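Ifi204 (Mus musculus domesticus, PDB 5YZW) is an interferon-inducible DNA sensor of the PYHIN family, and recognises DNA through its HIN domain. Local coordinates at residues V18-T23 against H187-V192; T36-T41 against M92-T97; I62-D67 against C82-N87; F119-Y124 against R167-E172. One frame throughout, in Å; residues are numbered along the deposited sequence.

How the interactions relate
The chain first passes through 18-23, whose partner 187-192 comes almost at the C terminus. Interaction 1 therefore closes a loop that holds all the others. Inside it, 36-41 meets 92-97 in interaction 2, and interaction 3, between 62-67 and 82-87, is nested within that loop. The two touch where Met92 CB packs on Ile62 CD1. Interaction 4 follows in series, joining 119-124 to 167-172. Interactions 2 and 3 belong to the first beta sheet and the segment leading out of it, and interaction 4 to the second. Interaction 1 ties the two sheets together and touches interaction 4 through Ser188 and Cys170. None of the loops cross.

Interaction 1 (V18-T23 against H187-V192); sequences VTEPFT and HSYMQV
Tyr189 meets Phe22, Thr19 and Glu20 with different parts of its side chain. Its CG stands anti to the backbone N (chi1 172°), which carries the ring out toward segment 18-23. Phe22 CD1 comes to 3.5 Å from Tyr189 CD1. The two ring planes are 33° apart, so the pair is oblique. Thr19 lies over one face of the tyrosine, offset toward the rim. Its CB makes a CH-pi contact, 4.1 Å from the Tyr189 ring centroid, and Thr19 CG2 touches Tyr189 CD2 at 3.6 Å. Glu20 OE2 lies at the ring edge, near its plane. Tyr189 OH donates to Glu20 OE2 over 2.9 Å, on the anti side of the carboxylate and tilted out of its plane, which is turned 89° from the ring. A water donates to Tyr189 OH at 2.8 Å and accepts from Glu20 N. An alanine in place of Tyr189 would probably leave Glu20 OE2 without its phenol partner and open a gap beside Phe22 and Thr19. Phe22 CE2 also rests 3.5 Å from Ser188 O, which Arg154 binds. Thr19 OG1 is bonded to His34 of strand 30-38, and Tyr189 pairs by its backbone with Val169. The contact thus joins strand 11-25 of one sheet to strand 189-192 of the other.

Interaction 2 (T36-T41 against M92-T97); sequences TVATET and MVISNT
Met92 and Ile94 come up against the backbone of Ala38 and Thr39, where the strand of 36-41 gives way to a loop. The closest backbone approach is 5.5 Å, between Glu40 CA and Ile94 CA. Segment 92-97 is extended until Ser95, the N-cap of a helix that begins at Asn96. No direct hydrogen bond spans the two. A water accepts from Ser95 N at 2.9 Å. It also lies by Glu40 O, but that distance is too short to be trusted in detail, and its bond to Val93 O is weak. The side-chain contact is mostly apolar atoms against backbone. Met92 is extended, its CG anti to the backbone N (chi1 -163°). Its terminal CE lies 3.6 Å from Thr39 CA, and Met92 CE is also 3.9 Å from Glu40 CG. Ile94 reaches in with CD1, which chi2 of -72° turns toward the loop. Ile94 CD1 sits 3.6 Å from Thr39 O and 4.1 Å from Ala38 CB. Glu40 crosses Val93 at about a right angle, and its OE1 stands 3.4 Å from Val93 CG1. Thr39 OG1 is bonded to Glu42 N, and Ser95 OG caps Leu98 N. Strand 30-38 is flanked by strands 11-25 and 43-48. Ile94 also touches Met14 of strand 11-25, so the contact packs the approach to helix 96-103 against the end of strand 30-38.

Interaction 3 (I62-D67 against C82-N87); sequences IIAISD and CVSDVN
Ala64 and Ser84 meet through the flat groups of this contact, their peptide units; no aromatic ring takes part. Ala64 N donates to Ser84 O at 2.8 Å, nearly along the C=O axis. In return, Ser84 N donates to Ala64 O over 3.2 Å, in the plane of the carbonyl. Ser66 N adds a bond of 2.7 Å to Cys82 O, also in the carbonyl plane. Ala64 and Ser84 are a hydrogen-bonded antiparallel pair, and their side chains share one face of the sheet. Ala64 CB lies 3.8 Å from Ser84 OG there. Ile65 and Val83 form the next, non-hydrogen-bonded pair, with side chains on the other face. Val83 CG1 stands anti to its backbone N (chi1 -178°) and meets Ile63 CB at 3.9 Å. The CG2 branch of Ile63 lies 3.7 Å from Asp85 CB. Cys82 turns its SG toward the carbonyls that follow the strand, 3.6 Å from Ser66 O. Where the backbone pairing ends, a water links the carbonyls of Ile62 and Asp85, the latter bond being weak. Asp85 OD2 is tied to Asn61. On its other side, strand 62-71 bonds to strand 11-25, while Ile65 and Val83 both touch Ile77 of strand 74-77. A short antiparallel strand added to a curled sheet in this way is consistent with the first of the two OB folds of a HIN domain.

Interaction 4 (F119-Y124 against R167-E172); sequences FVSGEY and RLVCFE
Glu123 CG stands anti to the carbonyl carbon (chi1 -51°) on an extended chain, and Arg167 bends at chi3 (-65°), so the two side chains lie side by side, pointing the same way. Both Arg167 NE and NH2 then grip one oxygen: NH2 donates to Glu123 OE1 at 2.9 Å, and NE to the same OE1 at 3.1 Å. The oxygen is in the guanidinium plane, but both nitrogens stand above the same face of the carboxylate. An alanine at Glu123 would probably leave this side of the arginine without its counter-charge, though NH1 would still reach Gln191. Around this salt bridge the strands are antiparallel. Leu168 N bonds to Gly122 O at 2.7 Å, and Gly122 N returns a bond to Leu168 O. Gly122 lies close to the Tyr124 ring, where there is little space for a beta carbon; Tyr124 CD2 packs on Leu168 CD1 at 3.8 Å. Val120 pairs with Phe171, its N donating to Phe171 O at 2.7 Å. Cys170 and Phe171 both face Val120, a G1 beta bulge where the chain turns a corner. Cys170 SG makes an oblique sulfur-aromatic contact, 4.9 Å from the Phe119 ring centroid. Strand 119-132 thus pairs with 165-169 and 171-175 in turn. Leu182 of strand 180-183 packs on Val120, Leu168 and Phe171, and Leu111 of helix 108-112 touches Val120 and Tyr124.

Interaction 1 (V18-T23 against H187-V192)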
loop_
_atom_site.group_PDB
_atom_site.type_symbol
_atom_site.label_atom_id
_atom_site.label_comp_id
_atom_site.label_asym_id
_atom_site.label_seq_id
_atom_site.Cartn_x
_atom_site.Cartn_y
_atom_site.Cartn_z
ATOM N N VAL A 18 -2.796 -5.539 -6.595
ATOM C CA VAL A 18 -1.947 -4.507 -7.178
ATOM C C VAL A 18 -2.788 -3.240 -7.321
ATOM O O VAL A 18 -4.007 -3.313 -7.478
ATOM C CB VAL A 18 -1.379 -4.989 -8.537
ATOM C CG1 VAL A 18 -2.489 -5.102 -9.570
ATOM C CG2 VAL A 18 -0.273 -4.053 -9.056
ATOM N N THR A 19 -2.144 -2.073 -7.234
ATOM C CA THR A 19 -2.771 -0.819 -7.649
ATOM C C THR A 19 -2.363 -0.503 -9.077
ATOM O O THR A 19 -1.331 -0.967 -9.566
ATOM C CB THR A 19 -2.368 0.395 -6.795
ATOM O OG1 THR A 19 -1.033 0.813 -7.145
ATOM C CG2 THR A 19 -2.490 0.134 -5.302
ATOM N N GLU A 20 -3.168 0.341 -9.727
ATOM C CA GLU A 20 -2.769 0.941 -10.985
ATOM C C GLU A 20 -1.488 1.740 -10.759
ATOM O O GLU A 20 -1.177 2.126 -9.624
ATOM C CB GLU A 20 -3.874 1.868 -11.507
ATOM C CG GLU A 20 -4.120 3.027 -10.549
ATOM C CD GLU A 20 -5.227 3.981 -10.999
ATOM O OE1 GLU A 20 -5.609 3.966 -12.190
ATOM O OE2 GLU A 20 -5.720 4.740 -10.139
ATOM N N PRO A 21 -0.734 2.021 -11.813
ATOM C CA PRO A 21 0.419 2.906 -11.651
ATOM C C PRO A 21 -0.041 4.350 -11.500
ATOM O O PRO A 21 -1.130 4.739 -11.929
ATOM C CB PRO A 21 1.227 2.706 -12.938
ATOM C CG PRO A 21 0.280 2.077 -13.904
ATOM C CD PRO A 21 -0.768 1.362 -13.133
ATOM N N PHE A 22 0.813 5.149 -10.874
ATOM C CA PHE A 22 0.468 6.537 -10.601
ATOM C C PHE A 22 1.759 7.325 -10.471
ATOM O O PHE A 22 2.843 6.764 -10.243
ATOM C CB PHE A 22 -0.408 6.671 -9.341
ATOM C CG PHE A 22 0.269 6.204 -8.074
ATOM C CD1 PHE A 22 0.174 4.882 -7.663
ATOM C CD2 PHE A 22 1.003 7.093 -7.301
ATOM C CE1 PHE A 22 0.804 4.452 -6.503
ATOM C CE2 PHE A 22 1.638 6.680 -6.157
ATOM C CZ PHE A 22 1.535 5.355 -5.741
ATOM N N THR A 23 1.629 8.627 -10.695
ATOM C CA THR A 23 2.735 9.566 -10.604
ATOM C C THR A 23 2.912 10.018 -9.162
ATOM O O THR A 23 2.012 10.635 -8.586
ATOM C CB THR A 23 2.470 10.759 -11.523
ATOM O OG1 THR A 23 1.976 10.292 -12.790
ATOM C CG2 THR A 23 3.711 11.609 -11.710
ATOM N N HIS A 187 4.796 8.256 -1.153
ATOM C CA HIS A 187 4.437 7.033 -1.880
ATOM C C HIS A 187 2.992 6.616 -1.653
ATOM O O HIS A 187 2.619 5.492 -2.010
ATOM C CB HIS A 187 5.363 5.870 -1.512
ATOM C CG HIS A 187 6.797 6.102 -1.870
ATOM N ND1 HIS A 187 7.841 5.475 -1.224
ATOM C CD2 HIS A 187 7.361 6.905 -2.804
ATOM C CE1 HIS A 187 8.984 5.891 -1.736
ATOM N NE2 HIS A 187 8.720 6.762 -2.693
ATOM N N SER A 188 2.172 7.486 -1.065
ATOM C CA SER A 188 0.800 7.110 -0.767
ATOM C C SER A 188 -0.019 6.942 -2.029
ATOM O O SER A 188 0.245 7.531 -3.087
ATOM C CB SER A 188 0.085 8.148 0.131
ATOM O OG SER A 188 0.754 8.328 1.364
ATOM N N TYR A 189 -1.074 6.155 -1.879
ATOM C CA TYR A 189 -2.042 5.955 -2.942
ATOM C C TYR A 189 -3.398 5.771 -2.282
ATOM O O TYR A 189 -3.503 5.207 -1.189
ATOM C CB TYR A 189 -1.689 4.725 -3.824
ATOM C CG TYR A 189 -2.790 4.386 -4.812
ATOM C CD1 TYR A 189 -2.873 5.035 -6.043
ATOM C CD2 TYR A 189 -3.758 3.440 -4.507
ATOM C CE1 TYR A 189 -3.907 4.743 -6.949
ATOM C CE2 TYR A 189 -4.784 3.137 -5.398
ATOM C CZ TYR A 189 -4.863 3.789 -6.612
ATOM O OH TYR A 189 -5.889 3.474 -7.487
ATOM N N MET A 190 -4.439 6.242 -2.951
ATOM C CA MET A 190 -5.775 6.017 -2.438
ATOM C C MET A 190 -6.750 6.023 -3.601
ATOM O O MET A 190 -6.496 6.638 -4.639
ATOM C CB MET A 190 -6.172 7.085 -1.404
ATOM C CG MET A 190 -6.092 8.515 -1.924
ATOM S SD MET A 190 -6.499 9.767 -0.663
ATOM C CE MET A 190 -7.519 8.808 0.408
ATOM N N GLN A 191 -7.864 5.318 -3.417
ATOM C CA GLN A 191 -8.973 5.381 -4.355
ATOM C C GLN A 191 -10.252 5.042 -3.605
ATOM O O GLN A 191 -10.222 4.348 -2.585
ATOM C CB GLN A 191 -8.769 4.435 -5.538
ATOM C CG GLN A 191 -9.376 3.071 -5.331
ATOM C CD GLN A 191 -8.798 2.024 -6.265
ATOM O OE1 GLN A 191 -8.487 0.912 -5.840
ATOM N NE2 GLN A 191 -8.681 2.366 -7.547
ATOM N N VAL A 192 -11.380 5.557 -4.107
ATOM C CA VAL A 192 -12.682 5.214 -3.551
ATOM C C VAL A 192 -13.173 3.935 -4.219
ATOM O O VAL A 192 -12.844 3.646 -5.375
ATOM C CB VAL A 192 -13.695 6.370 -3.724
ATOM C CG1 VAL A 192 -13.051 7.714 -3.390
ATOM C CG2 VAL A 192 -14.248 6.388 -5.127
HETATM O O HOH W 1 -5.739 0.811 -8.392
#

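Interaction 2 (T36-T41 against M92-T97)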
loop_
_atom_site.group_PDB
_atom_site.type_symbol
_atom_site.label_atom_id
_atom_site.label_comp_id
_atom_site.label_asym_id
_atom_site.label_seq_id
_atom_site.Cartn_x
_atom_site.Cartn_y
_atom_site.Cartn_z
ATOM N N THR A 36 0.718 -6.384 -3.206
ATOM C CA THR A 36 0.830 -7.345 -2.118
ATOM C C THR A 36 1.127 -8.715 -2.723
ATOM O O THR A 36 0.481 -9.106 -3.704
ATOM C CB THR A 36 -0.456 -7.359 -1.289
ATOM O OG1 THR A 36 -0.601 -6.086 -0.646
ATOM C CG2 THR A 36 -0.392 -8.435 -0.220
ATOM N N VAL A 37 2.157 -9.401 -2.212
ATOM C CA VAL A 37 2.569 -10.706 -2.740
ATOM C C VAL A 37 2.778 -11.652 -1.567
ATOM O O VAL A 37 2.815 -11.236 -0.409
ATOM C CB VAL A 37 3.847 -10.654 -3.605
ATOM C CG1 VAL A 37 3.685 -9.716 -4.788
ATOM C CG2 VAL A 37 5.084 -10.314 -2.768
ATOM N N ALA A 38 2.925 -12.945 -1.879
ATOM C CA ALA A 38 3.024 -13.937 -0.815
ATOM C C ALA A 38 3.892 -15.111 -1.237
ATOM O O ALA A 38 3.770 -15.606 -2.362
ATOM C CB ALA A 38 1.644 -14.462 -0.411
ATOM N N THR A 39 4.767 -15.549 -0.329
ATOM C CA THR A 39 5.301 -16.909 -0.367
ATOM C C THR A 39 4.249 -17.832 0.226
ATOM O O THR A 39 3.137 -17.408 0.544
ATOM C CB THR A 39 6.614 -17.026 0.397
ATOM O OG1 THR A 39 6.382 -16.744 1.780
ATOM C CG2 THR A 39 7.687 -16.089 -0.162
ATOM N N GLU A 40 4.581 -19.112 0.406
ATOM C CA GLU A 40 3.633 -20.014 1.052
ATOM C C GLU A 40 3.409 -19.699 2.533
ATOM O O GLU A 40 2.366 -20.078 3.077
ATOM C CB GLU A 40 4.104 -21.467 0.879
ATOM C CG GLU A 40 4.398 -21.790 -0.584
ATOM C CD GLU A 40 4.317 -23.284 -0.921
ATOM O OE1 GLU A 40 3.197 -23.848 -0.963
ATOM O OE2 GLU A 40 5.385 -23.885 -1.165
ATOM N N THR A 41 4.329 -18.990 3.200
ATOM C CA THR A 41 4.149 -18.703 4.623
ATOM C C THR A 41 4.113 -17.222 5.008
ATOM O O THR A 41 3.737 -16.914 6.146
ATOM C CB THR A 41 5.248 -19.394 5.446
ATOM O OG1 THR A 41 6.528 -18.877 5.073
ATOM C CG2 THR A 41 5.232 -20.896 5.208
ATOM N N MET A 92 1.845 -23.428 -6.825
ATOM C CA MET A 92 1.923 -22.656 -5.603
ATOM C C MET A 92 0.540 -22.671 -4.983
ATOM O O MET A 92 -0.466 -22.548 -5.689
ATOM C CB MET A 92 2.388 -21.221 -5.863
ATOM C CG MET A 92 2.870 -20.503 -4.618
ATOM S SD MET A 92 4.107 -19.229 -4.959
ATOM C CE MET A 92 4.699 -18.970 -3.300
ATOM N N VAL A 93 0.484 -22.856 -3.673
ATOM C CA VAL A 93 -0.762 -22.754 -2.930
ATOM C C VAL A 93 -0.592 -21.707 -1.831
ATOM O O VAL A 93 0.394 -21.731 -1.083
ATOM C CB VAL A 93 -1.184 -24.113 -2.350
ATOM C CG1 VAL A 93 -0.008 -24.771 -1.624
ATOM C CG2 VAL A 93 -2.393 -23.941 -1.433
ATOM N N ILE A 94 -1.539 -20.780 -1.752
ATOM C CA ILE A 94 -1.563 -19.745 -0.724
ATOM C C ILE A 94 -2.756 -20.057 0.169
ATOM O O ILE A 94 -3.910 -19.942 -0.265
ATOM C CB ILE A 94 -1.663 -18.342 -1.338
ATOM C CG1 ILE A 94 -0.680 -18.204 -2.507
ATOM C CG2 ILE A 94 -1.433 -17.249 -0.289
ATOM C CD1 ILE A 94 0.775 -18.130 -2.080
ATOM N N SER A 95 -2.485 -20.477 1.404
ATOM C CA SER A 95 -3.560 -20.829 2.325
ATOM C C SER A 95 -4.550 -19.678 2.453
ATOM O O SER A 95 -4.177 -18.504 2.374
ATOM C CB SER A 95 -2.987 -21.192 3.695
ATOM O OG SER A 95 -2.343 -20.081 4.292
ATOM N N ASN A 96 -5.828 -20.028 2.621
ATOM C CA ASN A 96 -6.860 -19.007 2.739
ATOM C C ASN A 96 -6.624 -18.127 3.959
ATOM O O ASN A 96 -6.939 -16.932 3.935
ATOM C CB ASN A 96 -8.238 -19.668 2.790
ATOM C CG ASN A 96 -9.375 -18.693 2.515
ATOM O OD1 ASN A 96 -9.347 -17.539 2.947
ATOM N ND2 ASN A 96 -10.389 -19.160 1.792
ATOM N N THR A 97 -6.051 -18.691 5.025
ATOM C CA THR A 97 -5.720 -17.881 6.192
ATOM C C THR A 97 -4.651 -16.848 5.857
ATOM O O THR A 97 -4.739 -15.690 6.288
ATOM C CB THR A 97 -5.257 -18.775 7.340
ATOM O OG1 THR A 97 -4.169 -19.588 6.891
ATOM C CG2 THR A 97 -6.385 -19.681 7.782
HETATM O O HOH W 2 0.211 -20.946 2.302
#

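Interaction 3 (I62-D67 against C82-N87)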
loop_
_atom_site.group_PDB
_atom_site.type_symbol
_atom_site.label_atom_id
_atom_site.label_comp_id
_atom_site.label_asym_id
_atom_site.label_seq_id
_atom_site.Cartn_x
_atom_site.Cartn_y
_atom_site.Cartn_z
ATOM N N ILE A 62 2.502 -16.019 -10.806
ATOM C CA ILE A 62 3.600 -16.425 -9.936
ATOM C C ILE A 62 4.894 -15.907 -10.551
ATOM O O ILE A 62 5.098 -16.015 -11.766
ATOM C CB ILE A 62 3.611 -17.947 -9.723
ATOM C CG1 ILE A 62 2.289 -18.356 -9.071
ATOM C CG2 ILE A 62 4.709 -18.342 -8.777
ATOM C CD1 ILE A 62 2.023 -19.839 -9.143
ATOM N N ILE A 63 5.733 -15.268 -9.727
ATOM C CA ILE A 63 6.866 -14.488 -10.223
ATOM C C ILE A 63 8.058 -14.701 -9.295
ATOM O O ILE A 63 7.916 -15.166 -8.161
ATOM C CB ILE A 63 6.528 -12.963 -10.347
ATOM C CG1 ILE A 63 6.215 -12.360 -8.982
ATOM C CG2 ILE A 63 5.367 -12.713 -11.318
ATOM C CD1 ILE A 63 5.883 -10.829 -9.004
ATOM N N ALA A 64 9.250 -14.369 -9.799
ATOM C CA ALA A 64 10.496 -14.508 -9.043
ATOM C C ALA A 64 11.134 -13.127 -8.955
ATOM O O ALA A 64 11.344 -12.476 -9.982
ATOM C CB ALA A 64 11.441 -15.536 -9.715
ATOM N N ILE A 65 11.404 -12.654 -7.739
ATOM C CA ILE A 65 11.899 -11.293 -7.528
ATOM C C ILE A 65 13.352 -11.361 -7.064
ATOM O O ILE A 65 13.644 -11.969 -6.030
ATOM C CB ILE A 65 11.045 -10.523 -6.505
ATOM C CG1 ILE A 65 9.573 -10.453 -6.940
ATOM C CG2 ILE A 65 11.613 -9.120 -6.315
ATOM C CD1 ILE A 65 8.654 -9.761 -5.893
ATOM N N SER A 66 14.249 -10.692 -7.786
ATOM C CA SER A 66 15.656 -10.629 -7.401
ATOM C C SER A 66 16.126 -9.184 -7.270
ATOM O O SER A 66 15.433 -8.248 -7.661
ATOM C CB SER A 66 16.536 -11.374 -8.424
ATOM O OG SER A 66 15.984 -12.637 -8.729
ATOM N N ASP A 67 17.355 -9.047 -6.768
ATOM C CA ASP A 67 17.990 -7.764 -6.496
ATOM C C ASP A 67 16.989 -6.729 -6.004
ATOM O O ASP A 67 16.794 -5.702 -6.668
ATOM C CB ASP A 67 18.718 -7.258 -7.742
ATOM C CG ASP A 67 19.850 -8.183 -8.168
ATOM O OD1 ASP A 67 20.851 -8.285 -7.420
ATOM O OD2 ASP A 67 19.734 -8.819 -9.237
ATOM N N CYS A 82 14.541 -7.282 -12.559
ATOM C CA CYS A 82 14.458 -7.912 -11.246
ATOM C C CYS A 82 13.451 -9.054 -11.197
ATOM O O CYS A 82 13.474 -9.838 -10.244
ATOM C CB CYS A 82 14.057 -6.879 -10.167
ATOM S SG CYS A 82 15.170 -5.450 -9.952
ATOM N N VAL A 83 12.535 -9.138 -12.160
ATOM C CA VAL A 83 11.368 -10.013 -12.060
ATOM C C VAL A 83 11.284 -10.890 -13.306
ATOM O O VAL A 83 11.445 -10.401 -14.427
ATOM C CB VAL A 83 10.067 -9.193 -11.892
ATOM C CG1 VAL A 83 8.872 -10.122 -11.738
ATOM C CG2 VAL A 83 10.165 -8.220 -10.685
ATOM N N SER A 84 11.048 -12.192 -13.110
ATOM C CA SER A 84 10.755 -13.123 -14.203
ATOM C C SER A 84 9.515 -13.924 -13.815
ATOM O O SER A 84 9.191 -14.034 -12.628
ATOM C CB SER A 84 11.946 -14.049 -14.498
ATOM O OG SER A 84 12.173 -14.906 -13.402
ATOM N N ASP A 85 8.786 -14.457 -14.826
ATOM C CA ASP A 85 7.486 -15.069 -14.538
ATOM C C ASP A 85 7.119 -16.284 -15.408
ATOM O O ASP A 85 5.927 -16.540 -15.623
ATOM C CB ASP A 85 6.361 -14.032 -14.674
ATOM C CG ASP A 85 5.942 -13.776 -16.129
ATOM O OD1 ASP A 85 6.816 -13.716 -17.028
ATOM O OD2 ASP A 85 4.722 -13.616 -16.362
ATOM N N VAL A 86 8.079 -17.076 -15.872
ATOM C CA VAL A 86 7.749 -18.177 -16.781
ATOM C C VAL A 86 7.801 -19.497 -16.015
ATOM O O VAL A 86 8.880 -20.047 -15.776
ATOM C CB VAL A 86 8.659 -18.196 -18.011
ATOM C CG1 VAL A 86 8.290 -19.385 -18.924
ATOM C CG2 VAL A 86 8.539 -16.880 -18.765
ATOM N N ASN A 87 6.617 -20.016 -15.654
ATOM C CA ASN A 87 6.443 -21.337 -15.030
ATOM C C ASN A 87 7.396 -21.536 -13.846
ATOM O O ASN A 87 8.064 -22.565 -13.711
ATOM C CB ASN A 87 6.610 -22.461 -16.070
ATOM C CG ASN A 87 5.822 -23.724 -15.715
ATOM O OD1 ASN A 87 4.594 -23.729 -15.737
ATOM N ND2 ASN A 87 6.534 -24.803 -15.399
HETATM O O HOH W 3 5.199 -18.266 -13.575
#

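Interaction 4 (F119-Y124 against R167-E172)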
loop_
_atom_site.group_PDB
_atom_site.type_symbol
_atom_site.label_atom_id
_atom_site.label_comp_id
_atom_site.label_asym_id
_atom_site.label_seq_id
_atom_site.Cartn_x
_atom_site.Cartn_y
_atom_site.Cartn_z
ATOM N N PHE A 119 3.789 2.756 8.511
ATOM C CA PHE A 119 2.967 2.932 7.322
ATOM C C PHE A 119 1.832 1.915 7.296
ATOM O O PHE A 119 2.023 0.740 7.606
ATOM C CB PHE A 119 3.845 2.837 6.078
ATOM C CG PHE A 119 4.957 3.846 6.081
ATOM C CD1 PHE A 119 4.712 5.173 5.758
ATOM C CD2 PHE A 119 6.237 3.485 6.472
ATOM C CE1 PHE A 119 5.731 6.119 5.784
ATOM C CE2 PHE A 119 7.261 4.416 6.485
ATOM C CZ PHE A 119 7.004 5.747 6.146
ATOM N N VAL A 120 0.642 2.382 6.949
ATOM C CA VAL A 120 -0.602 1.649 7.152
ATOM C C VAL A 120 -1.349 1.578 5.824
ATOM O O VAL A 120 -1.304 2.523 5.028
ATOM C CB VAL A 120 -1.468 2.325 8.244
ATOM C CG1 VAL A 120 -2.854 1.679 8.340
ATOM C CG2 VAL A 120 -0.760 2.268 9.589
ATOM N N SER A 121 -2.023 0.451 5.585
ATOM C CA SER A 121 -2.880 0.241 4.430
ATOM C C SER A 121 -4.200 -0.303 4.939
ATOM O O SER A 121 -4.216 -1.104 5.875
ATOM C CB SER A 121 -2.262 -0.764 3.447
ATOM O OG SER A 121 -1.280 -0.144 2.633
ATOM N N GLY A 122 -5.306 0.122 4.345
ATOM C CA GLY A 122 -6.607 -0.285 4.846
ATOM C C GLY A 122 -7.729 0.365 4.068
ATOM O O GLY A 122 -7.536 1.375 3.383
ATOM N N GLU A 123 -8.911 -0.242 4.187
ATOM C CA GLU A 123 -10.129 0.263 3.568
ATOM C C GLU A 123 -11.094 0.678 4.665
ATOM O O GLU A 123 -11.477 -0.149 5.499
ATOM C CB GLU A 123 -10.778 -0.788 2.673
ATOM C CG GLU A 123 -9.856 -1.429 1.665
ATOM C CD GLU A 123 -10.574 -2.450 0.803
ATOM O OE1 GLU A 123 -9.905 -3.114 -0.014
ATOM O OE2 GLU A 123 -11.807 -2.583 0.946
ATOM N N TYR A 124 -11.506 1.943 4.650
ATOM C CA TYR A 124 -12.328 2.491 5.717
ATOM C C TYR A 124 -13.483 3.301 5.141
ATOM O O TYR A 124 -13.422 3.801 4.013
ATOM C CB TYR A 124 -11.494 3.376 6.654
ATOM C CG TYR A 124 -10.328 2.664 7.283
ATOM C CD1 TYR A 124 -10.496 1.880 8.411
ATOM C CD2 TYR A 124 -9.061 2.743 6.721
ATOM C CE1 TYR A 124 -9.428 1.223 8.993
ATOM C CE2 TYR A 124 -7.982 2.073 7.289
ATOM C CZ TYR A 124 -8.176 1.313 8.426
ATOM O OH TYR A 124 -7.113 0.638 8.997
ATOM N N ARG A 167 -9.915 3.220 0.026
ATOM C CA ARG A 167 -8.800 2.284 0.084
ATOM C C ARG A 167 -7.521 3.102 0.193
ATOM O O ARG A 167 -7.187 3.863 -0.723
ATOM C CB ARG A 167 -8.767 1.377 -1.140
ATOM C CG ARG A 167 -7.460 0.582 -1.290
ATOM C CD ARG A 167 -7.555 -0.362 -2.474
ATOM N NE ARG A 167 -8.578 -1.380 -2.246
ATOM C CZ ARG A 167 -9.400 -1.845 -3.185
ATOM N NH1 ARG A 167 -9.325 -1.382 -4.430
ATOM N NH2 ARG A 167 -10.298 -2.777 -2.881
ATOM N N LEU A 168 -6.830 2.968 1.324
ATOM C CA LEU A 168 -5.602 3.701 1.603
ATOM C C LEU A 168 -4.420 2.759 1.503
ATOM O O LEU A 168 -4.438 1.670 2.092
ATOM C CB LEU A 168 -5.620 4.333 2.998
ATOM C CG LEU A 168 -6.860 5.103 3.450
ATOM C CD1 LEU A 168 -6.825 5.280 4.963
ATOM C CD2 LEU A 168 -6.882 6.430 2.756
ATOM N N VAL A 169 -3.381 3.184 0.792
ATOM C CA VAL A 169 -2.159 2.390 0.686
ATOM C C VAL A 169 -0.974 3.258 1.077
ATOM O O VAL A 169 -0.774 4.339 0.505
ATOM C CB VAL A 169 -1.961 1.815 -0.722
ATOM C CG1 VAL A 169 -0.676 1.009 -0.756
ATOM C CG2 VAL A 169 -3.178 0.995 -1.129
ATOM N N CYS A 170 -0.208 2.798 2.063
ATOM C CA CYS A 170 1.032 3.444 2.486
ATOM C C CYS A 170 0.782 4.878 2.961
ATOM O O CYS A 170 1.357 5.829 2.438
ATOM C CB CYS A 170 2.064 3.423 1.358
ATOM S SG CYS A 170 3.737 3.928 1.875
ATOM N N PHE A 171 -0.089 5.006 3.964
ATOM C CA PHE A 171 -0.258 6.234 4.734
ATOM C C PHE A 171 0.517 6.150 6.046
ATOM O O PHE A 171 0.690 5.068 6.608
ATOM C CB PHE A 171 -1.736 6.488 5.025
ATOM C CG PHE A 171 -2.460 7.141 3.909
ATOM C CD1 PHE A 171 -2.540 6.547 2.668
ATOM C CD2 PHE A 171 -3.094 8.376 4.107
ATOM C CE1 PHE A 171 -3.217 7.154 1.624
ATOM C CE2 PHE A 171 -3.755 8.987 3.068
ATOM C CZ PHE A 171 -3.816 8.381 1.822
ATOM N N GLU A 172 0.972 7.300 6.558
ATOM C CA GLU A 172 1.777 7.290 7.780
ATOM C C GLU A 172 0.913 7.530 9.004
ATOM O O GLU A 172 0.143 8.492 9.053
ATOM C CB GLU A 172 2.911 8.318 7.747
ATOM C CG GLU A 172 3.786 8.286 9.017
ATOM C CD GLU A 172 5.022 9.191 8.952
ATOM O OE1 GLU A 172 5.260 9.822 7.904
ATOM O OE2 GLU A 172 5.748 9.292 9.969
#